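FMN-dependent nitronate monooxygenase (Shewanella oneidensis, PDB 5LSM) is an FMN-dependent flavoenzyme that probably detoxifies propionate 3-nitronate, oxidising it with molecular oxygen to 3-oxopropanoate, nitrate and nitrite. Local coordinates at residues A84-Q89 against E292-F297. Numbering follows the deposited sequence.
Sequences AAWLEQ and EAVPDF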
ATOM      1  N   ALA A  84     -21.511  17.643  18.959  1.00 46.38           N
ATOM      2  CA  ALA A  84     -21.620  17.726  20.402  1.00 41.08           C
ATOM      3  C   ALA A  84     -21.262  16.395  21.058  1.00 37.34           C
ATOM      4  O   ALA A  84     -20.637  16.378  22.108  1.00 38.69           O
ATOM      5  CB  ALA A  84     -23.032  18.145  20.784  1.00 48.54           C
ATOM      6  N   ALA A  85     -21.642  15.278  20.435  1.00 36.31           N
ATOM      7  CA  ALA A  85     -21.288  13.938  20.964  1.00 35.32           C
ATOM      8  C   ALA A  85     -19.792  13.640  20.901  1.00 37.15           C
ATOM      9  O   ALA A  85     -19.270  12.881  21.718  1.00 44.12           O
ATOM     10  CB  ALA A  85     -22.056  12.851  20.231  1.00 32.12           C
ATOM     11  N   TRP A  86     -19.133  14.154  19.865  1.00 35.42           N
ATOM     12  CA  TRP A  86     -17.696  13.972  19.692  1.00 35.28           C
ATOM     13  C   TRP A  86     -16.969  14.788  20.744  1.00 37.13           C
ATOM     14  O   TRP A  86     -16.025  14.309  21.371  1.00 37.37           O
ATOM     15  CB  TRP A  86     -17.267  14.421  18.277  1.00 36.15           C
ATOM     16  CG  TRP A  86     -15.825  14.253  18.000  1.00 29.93           C
ATOM     17  CD1 TRP A  86     -14.962  15.214  17.604  1.00 30.37           C
ATOM     18  CD2 TRP A  86     -15.059  13.042  18.123  1.00 30.82           C
ATOM     19  NE1 TRP A  86     -13.696  14.693  17.492  1.00 32.64           N
ATOM     20  CE2 TRP A  86     -13.733  13.355  17.792  1.00 30.04           C
ATOM     21  CE3 TRP A  86     -15.372  11.725  18.481  1.00 30.64           C
ATOM     22  CZ2 TRP A  86     -12.715  12.402  17.797  1.00 33.06           C
ATOM     23  CZ3 TRP A  86     -14.360  10.779  18.490  1.00 33.53           C
ATOM     24  CH2 TRP A  86     -13.045  11.126  18.160  1.00 35.76           C
ATOM     25  N   LEU A  87     -17.431  16.019  20.939  1.00 40.66           N
ATOM     26  CA  LEU A  87     -16.894  16.907  21.973  1.00 41.91           C
ATOM     27  C   LEU A  87     -16.957  16.231  23.341  1.00 42.19           C
ATOM     28  O   LEU A  87     -15.977  16.231  24.088  1.00 40.28           O
ATOM     29  CB  LEU A  87     -17.690  18.224  21.993  1.00 42.90           C
ATOM     30  CG  LEU A  87     -16.952  19.566  22.006  1.00 43.08           C
ATOM     31  CD1 LEU A  87     -15.596  19.505  21.319  1.00 45.76           C
ATOM     32  CD2 LEU A  87     -17.825  20.628  21.353  1.00 44.36           C
ATOM     33  N   GLU A  88     -18.091  15.593  23.621  1.00 43.50           N
ATOM     34  CA  GLU A  88     -18.313  14.899  24.889  1.00 44.91           C
ATOM     35  C   GLU A  88     -17.297  13.792  25.076  1.00 40.71           C
ATOM     36  O   GLU A  88     -16.795  13.581  26.174  1.00 43.85           O
ATOM     37  CB  GLU A  88     -19.730  14.301  24.915  1.00 51.05           C
ATOM     38  CG  GLU A  88     -20.159  13.738  26.258  1.00 53.63           C
ATOM     39  CD  GLU A  88     -21.444  12.932  26.172  1.00 61.53           C
ATOM     40  OE1 GLU A  88     -22.179  13.064  25.164  1.00 64.53           O
ATOM     41  OE2 GLU A  88     -21.730  12.176  27.128  1.00 60.27           O
ATOM     42  N   GLN A  89     -17.022  13.067  23.997  1.00 37.16           N
ATOM     43  CA  GLN A  89     -16.021  11.999  24.012  1.00 36.76           C
ATOM     44  C   GLN A  89     -14.596  12.460  24.351  1.00 34.81           C
ATOM     45  O   GLN A  89     -13.809  11.700  24.915  1.00 35.10           O
ATOM     46  CB  GLN A  89     -15.985  11.328  22.657  1.00 41.39           C
ATOM     47  CG  GLN A  89     -17.253  10.599  22.294  1.00 39.44           C
ATOM     48  CD  GLN A  89     -16.954   9.245  21.708  1.00 45.71           C
ATOM     49  OE1 GLN A  89     -16.032   8.546  22.153  1.00 50.41           O
ATOM     50  NE2 GLN A  89     -17.696   8.878  20.679  1.00 48.97           N
ATOM     51  N   GLU A 292     -15.682   6.121  13.883  1.00 45.02           N
ATOM     52  CA  GLU A 292     -16.940   6.299  13.170  1.00 47.05           C
ATOM     53  C   GLU A 292     -17.751   7.482  13.723  1.00 43.83           C
ATOM     54  O   GLU A 292     -18.652   7.983  13.055  1.00 49.04           O
ATOM     55  CB  GLU A 292     -17.760   5.009  13.250  1.00 58.34           C
ATOM     56  CG  GLU A 292     -17.012   3.757  12.764  1.00 72.88           C
ATOM     57  CD  GLU A 292     -15.909   3.249  13.721  1.00 77.05           C
ATOM     58  OE1 GLU A 292     -16.018   3.413  14.966  1.00 56.65           O
ATOM     59  OE2 GLU A 292     -14.929   2.646  13.221  1.00 75.41           O
ATOM     60  N   ALA A 293     -17.376   7.970  14.908  1.00 40.47           N
ATOM     61  CA  ALA A 293     -18.112   9.045  15.608  1.00 37.97           C
ATOM     62  C   ALA A 293     -17.672  10.487  15.263  1.00 35.98           C
ATOM     63  O   ALA A 293     -18.335  11.437  15.645  1.00 42.93           O
ATOM     64  CB  ALA A 293     -18.001   8.829  17.111  1.00 38.14           C
ATOM     65  N   VAL A 294     -16.546  10.639  14.574  1.00 35.39           N
ATOM     66  CA  VAL A 294     -16.036  11.946  14.184  1.00 32.97           C
ATOM     67  C   VAL A 294     -16.946  12.632  13.162  1.00 32.06           C
ATOM     68  O   VAL A 294     -17.408  12.010  12.228  1.00 30.84           O
ATOM     69  CB  VAL A 294     -14.635  11.814  13.576  1.00 35.85           C
ATOM     70  CG1 VAL A 294     -14.033  13.181  13.278  1.00 35.22           C
ATOM     71  CG2 VAL A 294     -13.741  11.027  14.525  1.00 41.66           C
ATOM     72  N   PRO A 295     -17.194  13.936  13.338  1.00 36.22           N
ATOM     73  CA  PRO A 295     -18.038  14.613  12.366  1.00 36.18           C
ATOM     74  C   PRO A 295     -17.443  14.682  10.957  1.00 38.32           C
ATOM     75  O   PRO A 295     -16.219  14.611  10.770  1.00 29.29           O
ATOM     76  CB  PRO A 295     -18.205  16.025  12.950  1.00 34.23           C
ATOM     77  CG  PRO A 295     -17.188  16.148  14.026  1.00 35.92           C
ATOM     78  CD  PRO A 295     -16.926  14.774  14.521  1.00 38.87           C
ATOM     79  N   ASP A 296     -18.319  14.911   9.985  1.00 41.98           N
ATOM     80  CA  ASP A 296     -17.912  15.008   8.600  1.00 43.72           C
ATOM     81  C   ASP A 296     -16.901  16.131   8.375  1.00 41.28           C
ATOM     82  O   ASP A 296     -16.882  17.122   9.093  1.00 39.45           O
ATOM     83  CB  ASP A 296     -19.127  15.207   7.704  1.00 47.21           C
ATOM     84  CG  ASP A 296     -20.015  13.985   7.650  1.00 51.63           C
ATOM     85  OD1 ASP A 296     -19.522  12.879   7.960  1.00 44.44           O
ATOM     86  OD2 ASP A 296     -21.205  14.137   7.290  1.00 52.82           O
ATOM     87  N   PHE A 297     -16.002  15.884   7.430  1.00 38.56           N
ATOM     88  CA  PHE A 297     -15.018  16.840   6.953  1.00 36.15           C
ATOM     89  C   PHE A 297     -15.672  18.132   6.427  1.00 35.32           C
ATOM     90  O   PHE A 297     -16.601  18.064   5.627  1.00 33.39           O
ATOM     91  CB  PHE A 297     -14.218  16.154   5.835  1.00 34.48           C
ATOM     92  CG  PHE A 297     -13.163  17.001   5.234  1.00 32.83           C
ATOM     93  CD1 PHE A 297     -11.934  17.140   5.861  1.00 33.91           C
ATOM     94  CD2 PHE A 297     -13.402  17.691   4.052  1.00 37.61           C
ATOM     95  CE1 PHE A 297     -10.956  17.962   5.331  1.00 36.00           C
ATOM     96  CE2 PHE A 297     -12.420  18.493   3.492  1.00 39.43           C
ATOM     97  CZ  PHE A 297     -11.192  18.625   4.133  1.00 42.74           C
TER
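Trp86, on helix 80-89, supplies most of the helix side of this contact, 84 Å² of the 211 Å² buried over both segments. CG stands anti to the backbone N (chi1 -179°), which lays the indole against the loop 292-297. Trp86 CB lies 3.8 Å from Pro295 CD, and Pro295 CD also meets the five-membered ring, 3.7 Å from Trp86 CD1; the two side chains cross at about a right angle. Further out, Trp86 CE3 is 4.1 Å from Ala293 CB. At the tip, CZ2 and CH2 reach Val294 CG2, which sits 3.8 Å from the centroid of the six-membered ring of Trp86 and only 16° off its normal, a CH-pi contact over the face. Gln89 bends at chi2 and brings NE2 to 3.6 Å from Ala293 CB. Phe283 and Met287 of helix 282-287 and Ala303 of helix 301-313 also touch the Trp86 side chain. An alanine at Trp86 would remove the ring and would probably leave Val294 and Pro295 poorly packed against the helix. Away from the FMN site, this apolar helix-on-loop packing joins helix 80-89, between strands 66-71 and 128-132 of the parallel sheet, to the loop between helices 282-287 and 301-313, on the periphery of a TIM-barrel-clan protein.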